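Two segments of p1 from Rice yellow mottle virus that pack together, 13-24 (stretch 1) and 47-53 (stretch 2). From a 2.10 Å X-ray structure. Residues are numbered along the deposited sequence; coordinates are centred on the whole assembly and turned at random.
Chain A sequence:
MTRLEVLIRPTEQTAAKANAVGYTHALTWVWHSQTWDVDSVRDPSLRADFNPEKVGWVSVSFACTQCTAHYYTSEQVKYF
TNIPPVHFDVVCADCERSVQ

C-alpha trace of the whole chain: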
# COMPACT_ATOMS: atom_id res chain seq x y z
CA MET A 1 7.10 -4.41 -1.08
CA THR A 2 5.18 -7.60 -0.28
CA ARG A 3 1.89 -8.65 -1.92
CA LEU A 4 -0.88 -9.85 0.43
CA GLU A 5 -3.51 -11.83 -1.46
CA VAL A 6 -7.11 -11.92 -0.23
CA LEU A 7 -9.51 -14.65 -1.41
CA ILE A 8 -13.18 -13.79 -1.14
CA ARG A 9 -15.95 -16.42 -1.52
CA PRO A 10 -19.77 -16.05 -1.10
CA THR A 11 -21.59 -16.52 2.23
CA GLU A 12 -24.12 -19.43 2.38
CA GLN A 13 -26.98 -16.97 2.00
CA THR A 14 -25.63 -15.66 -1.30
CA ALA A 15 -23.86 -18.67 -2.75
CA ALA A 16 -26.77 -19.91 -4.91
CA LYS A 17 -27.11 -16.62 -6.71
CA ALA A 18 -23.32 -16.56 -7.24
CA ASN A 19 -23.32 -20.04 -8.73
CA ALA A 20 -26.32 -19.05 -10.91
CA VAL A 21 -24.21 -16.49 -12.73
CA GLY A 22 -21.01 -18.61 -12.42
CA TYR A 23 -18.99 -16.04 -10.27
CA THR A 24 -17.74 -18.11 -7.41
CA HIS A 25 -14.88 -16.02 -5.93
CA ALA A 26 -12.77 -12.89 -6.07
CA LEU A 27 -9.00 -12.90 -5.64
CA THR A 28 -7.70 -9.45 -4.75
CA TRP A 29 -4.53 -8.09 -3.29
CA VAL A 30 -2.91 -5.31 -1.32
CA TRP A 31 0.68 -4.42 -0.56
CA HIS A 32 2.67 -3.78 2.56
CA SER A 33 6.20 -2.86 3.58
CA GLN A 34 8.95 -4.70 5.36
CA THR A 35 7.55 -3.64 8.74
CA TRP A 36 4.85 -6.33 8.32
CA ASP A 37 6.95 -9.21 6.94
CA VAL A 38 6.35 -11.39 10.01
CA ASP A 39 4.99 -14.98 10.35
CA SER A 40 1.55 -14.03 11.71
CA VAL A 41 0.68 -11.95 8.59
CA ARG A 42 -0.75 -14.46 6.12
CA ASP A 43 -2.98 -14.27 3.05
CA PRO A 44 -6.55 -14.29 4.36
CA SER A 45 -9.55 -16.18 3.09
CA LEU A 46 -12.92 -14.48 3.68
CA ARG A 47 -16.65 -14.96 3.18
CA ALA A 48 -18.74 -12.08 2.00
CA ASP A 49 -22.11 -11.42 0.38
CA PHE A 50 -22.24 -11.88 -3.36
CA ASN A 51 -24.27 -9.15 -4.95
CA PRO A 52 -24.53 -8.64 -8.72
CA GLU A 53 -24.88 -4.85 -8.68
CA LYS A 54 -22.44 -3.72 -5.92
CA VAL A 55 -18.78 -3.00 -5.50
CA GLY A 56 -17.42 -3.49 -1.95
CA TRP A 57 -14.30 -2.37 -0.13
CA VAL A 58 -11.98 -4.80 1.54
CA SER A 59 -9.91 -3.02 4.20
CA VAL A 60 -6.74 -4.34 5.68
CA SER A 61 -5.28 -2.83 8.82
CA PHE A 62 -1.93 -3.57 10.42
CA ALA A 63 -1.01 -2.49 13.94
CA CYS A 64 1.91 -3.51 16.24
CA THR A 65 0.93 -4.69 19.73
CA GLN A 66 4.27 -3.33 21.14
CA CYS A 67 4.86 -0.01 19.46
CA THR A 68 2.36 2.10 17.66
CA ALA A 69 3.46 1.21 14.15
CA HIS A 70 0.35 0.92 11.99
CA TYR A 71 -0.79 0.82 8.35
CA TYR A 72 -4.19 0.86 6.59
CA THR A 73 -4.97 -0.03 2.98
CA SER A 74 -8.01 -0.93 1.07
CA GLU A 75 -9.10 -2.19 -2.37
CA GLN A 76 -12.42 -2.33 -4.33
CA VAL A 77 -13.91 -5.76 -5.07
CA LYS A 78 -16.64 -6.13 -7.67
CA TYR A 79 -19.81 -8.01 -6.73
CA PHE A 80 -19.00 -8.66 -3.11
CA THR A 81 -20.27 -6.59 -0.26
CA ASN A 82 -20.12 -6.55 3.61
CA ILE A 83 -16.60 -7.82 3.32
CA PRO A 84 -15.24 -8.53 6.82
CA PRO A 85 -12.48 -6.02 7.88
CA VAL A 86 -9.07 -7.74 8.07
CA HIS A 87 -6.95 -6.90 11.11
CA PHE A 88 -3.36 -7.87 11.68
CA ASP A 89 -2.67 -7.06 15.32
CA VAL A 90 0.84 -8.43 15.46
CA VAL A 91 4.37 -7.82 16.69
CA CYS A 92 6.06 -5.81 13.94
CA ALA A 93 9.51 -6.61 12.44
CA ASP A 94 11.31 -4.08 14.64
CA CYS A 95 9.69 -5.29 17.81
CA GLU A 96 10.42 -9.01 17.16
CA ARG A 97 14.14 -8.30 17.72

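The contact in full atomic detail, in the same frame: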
# COMPACT_ATOMS: atom_id res chain seq x y z
N GLN A 13 -25.74 -17.62 2.36
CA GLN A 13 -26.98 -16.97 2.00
C GLN A 13 -26.90 -16.35 0.64
O GLN A 13 -27.92 -15.86 0.13
CB GLN A 13 -27.30 -15.82 2.96
CG GLN A 13 -27.03 -16.12 4.43
CD GLN A 13 -25.60 -15.78 4.86
OE1 GLN A 13 -25.21 -14.61 4.91
NE2 GLN A 13 -24.82 -16.82 5.19
N THR A 14 -25.71 -16.25 0.04
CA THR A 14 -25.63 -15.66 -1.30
C THR A 14 -25.02 -16.59 -2.29
O THR A 14 -24.90 -16.21 -3.43
CB THR A 14 -24.82 -14.34 -1.33
OG1 THR A 14 -23.50 -14.58 -0.85
CG2 THR A 14 -25.52 -13.25 -0.52
N ALA A 15 -24.65 -17.81 -1.88
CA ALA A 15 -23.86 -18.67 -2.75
C ALA A 15 -24.63 -19.18 -3.97
O ALA A 15 -24.03 -19.44 -5.02
CB ALA A 15 -23.30 -19.84 -1.97
N ALA A 16 -25.95 -19.34 -3.83
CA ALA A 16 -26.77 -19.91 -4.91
C ALA A 16 -26.84 -18.92 -6.05
O ALA A 16 -26.62 -19.28 -7.20
CB ALA A 16 -28.18 -20.23 -4.40
N LYS A 17 -27.09 -17.66 -5.72
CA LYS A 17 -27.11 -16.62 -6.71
C LYS A 17 -25.74 -16.50 -7.41
O LYS A 17 -25.68 -16.28 -8.63
CB LYS A 17 -27.50 -15.29 -6.09
CG LYS A 17 -27.93 -14.28 -7.12
CD LYS A 17 -28.45 -13.01 -6.47
CE LYS A 17 -29.87 -13.14 -5.92
NZ LYS A 17 -30.88 -12.57 -6.87
N ALA A 18 -24.66 -16.68 -6.66
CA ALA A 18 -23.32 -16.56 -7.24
C ALA A 18 -23.07 -17.71 -8.20
O ALA A 18 -22.58 -17.50 -9.31
CB ALA A 18 -22.25 -16.55 -6.17
N ASN A 19 -23.39 -18.93 -7.79
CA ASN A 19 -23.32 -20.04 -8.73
C ASN A 19 -24.21 -19.86 -9.96
O ASN A 19 -23.76 -20.11 -11.07
CB ASN A 19 -23.55 -21.36 -8.03
CG ASN A 19 -22.36 -21.74 -7.17
OD1 ASN A 19 -21.72 -20.88 -6.58
ND2 ASN A 19 -22.03 -23.02 -7.12
N ALA A 20 -25.41 -19.31 -9.78
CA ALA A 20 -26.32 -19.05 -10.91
C ALA A 20 -25.63 -18.31 -12.03
O ALA A 20 -25.76 -18.70 -13.18
CB ALA A 20 -27.56 -18.26 -10.47
N VAL A 21 -24.90 -17.25 -11.71
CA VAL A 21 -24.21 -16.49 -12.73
C VAL A 21 -22.81 -17.01 -13.02
O VAL A 21 -22.15 -16.48 -13.90
CB VAL A 21 -24.18 -14.97 -12.44
CG1 VAL A 21 -25.59 -14.39 -12.52
CG2 VAL A 21 -23.52 -14.63 -11.10
N GLY A 22 -22.38 -18.05 -12.30
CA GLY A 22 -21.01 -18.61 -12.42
C GLY A 22 -19.84 -17.78 -11.86
O GLY A 22 -18.70 -17.96 -12.31
N TYR A 23 -20.08 -16.90 -10.87
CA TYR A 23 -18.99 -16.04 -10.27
C TYR A 23 -18.77 -16.42 -8.84
O TYR A 23 -19.44 -15.91 -7.94
CB TYR A 23 -19.36 -14.58 -10.38
CG TYR A 23 -18.21 -13.63 -10.29
CD1 TYR A 23 -17.55 -13.26 -11.43
CD2 TYR A 23 -17.78 -13.11 -9.06
CE1 TYR A 23 -16.49 -12.40 -11.39
CE2 TYR A 23 -16.71 -12.22 -9.01
CZ TYR A 23 -16.07 -11.87 -10.18
OH TYR A 23 -15.01 -11.00 -10.22
N THR A 24 -17.85 -17.36 -8.64
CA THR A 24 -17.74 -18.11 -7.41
C THR A 24 -16.71 -17.53 -6.40
O THR A 24 -16.63 -17.99 -5.26
CB THR A 24 -17.31 -19.57 -7.72
OG1 THR A 24 -16.02 -19.59 -8.36
CG2 THR A 24 -18.34 -20.21 -8.65
N ARG A 47 -15.33 -14.71 3.70
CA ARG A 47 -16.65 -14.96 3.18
C ARG A 47 -17.36 -13.65 3.21
O ARG A 47 -17.37 -12.97 4.24
CB ARG A 47 -17.42 -15.94 4.06
CG ARG A 47 -16.92 -17.35 4.00
CD ARG A 47 -17.57 -18.10 2.86
NE ARG A 47 -16.88 -19.37 2.65
CZ ARG A 47 -17.05 -20.16 1.59
NH1 ARG A 47 -17.90 -19.84 0.61
NH2 ARG A 47 -16.35 -21.28 1.51
N ALA A 48 -17.96 -13.28 2.09
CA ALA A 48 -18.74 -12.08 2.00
C ALA A 48 -19.97 -12.32 1.14
O ALA A 48 -20.10 -13.37 0.50
CB ALA A 48 -17.91 -10.96 1.40
N ASP A 49 -20.83 -11.31 1.07
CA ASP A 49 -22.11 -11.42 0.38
C ASP A 49 -22.01 -11.10 -1.09
O ASP A 49 -21.82 -9.93 -1.45
CB ASP A 49 -23.14 -10.47 0.98
CG ASP A 49 -23.63 -10.91 2.36
OD1 ASP A 49 -23.74 -12.14 2.64
OD2 ASP A 49 -23.87 -9.99 3.16
N PHE A 50 -22.20 -12.11 -1.93
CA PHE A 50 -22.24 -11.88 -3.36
C PHE A 50 -23.42 -10.97 -3.67
O PHE A 50 -24.49 -11.12 -3.13
CB PHE A 50 -22.33 -13.18 -4.15
CG PHE A 50 -22.53 -12.95 -5.62
CD1 PHE A 50 -21.45 -12.63 -6.44
CD2 PHE A 50 -23.80 -13.04 -6.20
CE1 PHE A 50 -21.62 -12.37 -7.78
CE2 PHE A 50 -23.96 -12.81 -7.56
CZ PHE A 50 -22.87 -12.48 -8.35
N ASN A 51 -23.20 -9.99 -4.52
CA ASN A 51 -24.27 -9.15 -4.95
C ASN A 51 -23.97 -8.64 -6.35
O ASN A 51 -22.93 -8.03 -6.56
CB ASN A 51 -24.39 -7.97 -4.03
CG ASN A 51 -25.57 -7.09 -4.39
OD1 ASN A 51 -25.72 -6.66 -5.53
ND2 ASN A 51 -26.41 -6.83 -3.43
N PRO A 52 -24.89 -8.87 -7.31
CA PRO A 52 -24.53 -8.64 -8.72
C PRO A 52 -24.41 -7.22 -9.15
O PRO A 52 -23.91 -6.98 -10.23
CB PRO A 52 -25.66 -9.32 -9.51
CG PRO A 52 -26.76 -9.51 -8.52
CD PRO A 52 -26.10 -9.69 -7.18
N GLU A 53 -24.88 -6.28 -8.34
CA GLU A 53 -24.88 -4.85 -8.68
C GLU A 53 -24.00 -3.96 -7.80
O GLU A 53 -24.00 -2.76 -8.01
CB GLU A 53 -26.28 -4.25 -8.50
CG GLU A 53 -27.38 -4.94 -9.25
CD GLU A 53 -27.01 -5.25 -10.68
OE1 GLU A 53 -26.39 -4.41 -11.39
OE2 GLU A 53 -27.37 -6.37 -11.05

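How does the strand begin its passage along the helical segment? At Arg47 and Ala48 it hardly touches stretch 1. The CA-to-CB bond of Ala48 points away, and its small methyl is buried on the side of the strand that does not meet the helix. The strand then runs on at 46° to the helix 15-21, with 7.9 Å between the axes at their closest, and the backbones come nearest where the CA atoms of Thr14 and Phe50 lie 5.5 Å apart.

What does Asp49 contribute, when its CA-to-CB bond points sideways? With chi1 at m, the end of the side chain comes nearer to stretch 1 than its base direction suggests. Its OD1 lies 3.8 Å from CG2 of Thr14 and 3.7 Å from OE1 of Gln13. The latter two atoms are both oxygens, so this approach is mere proximity with no bond between them. The carboxylate finds its hydrogen-bond partners outside the two stretches.

Why is Phe50 the centre of the contact? Both its backbone and its ring are engaged, and it has the largest area covered by the other stretch. Its N donates a hydrogen bond to OG1 of Thr14, at 3.0 Å and with an angle of 152° at the hydrogen. Thr14 stands at the N-cap position, yet its side chain makes no capping bond; in the p rotamer its hydroxyl reaches the strand instead. The t rotamer of Phe50 carries the ring along the helix, where Ala18 lies over one face: the CA of Ala18 is 3.9 Å from the ring centroid of Phe50, 19° off the normal, a CH-pi contact, and CB of Ala18 is 3.7 Å from CG of Phe50. Alanine suits this place because its short side chain lets the ring lie close to the helix backbone. Farther along, CG2 of Val21 meets CZ of Phe50 at 3.6 Å, and CB of Tyr23 approaches CE1 of Phe50 at 4.1 Å, adding apolar surface around the buried ring.

How does the contact end beyond the ring? Asn51 points away, and its OD1 accepts a hydrogen bond from N of Glu53 at 3.0 Å, a local link across the corner the chain turns at 52 and 53. Pro52 points back toward the helix, its CD 4.1 Å from CD of Lys17. The aliphatic part of the lysine thus packs against the proline ring, while its charged NZ extends beyond. Glu53 is out of reach, and the contact closes with 398 Å² buried in all.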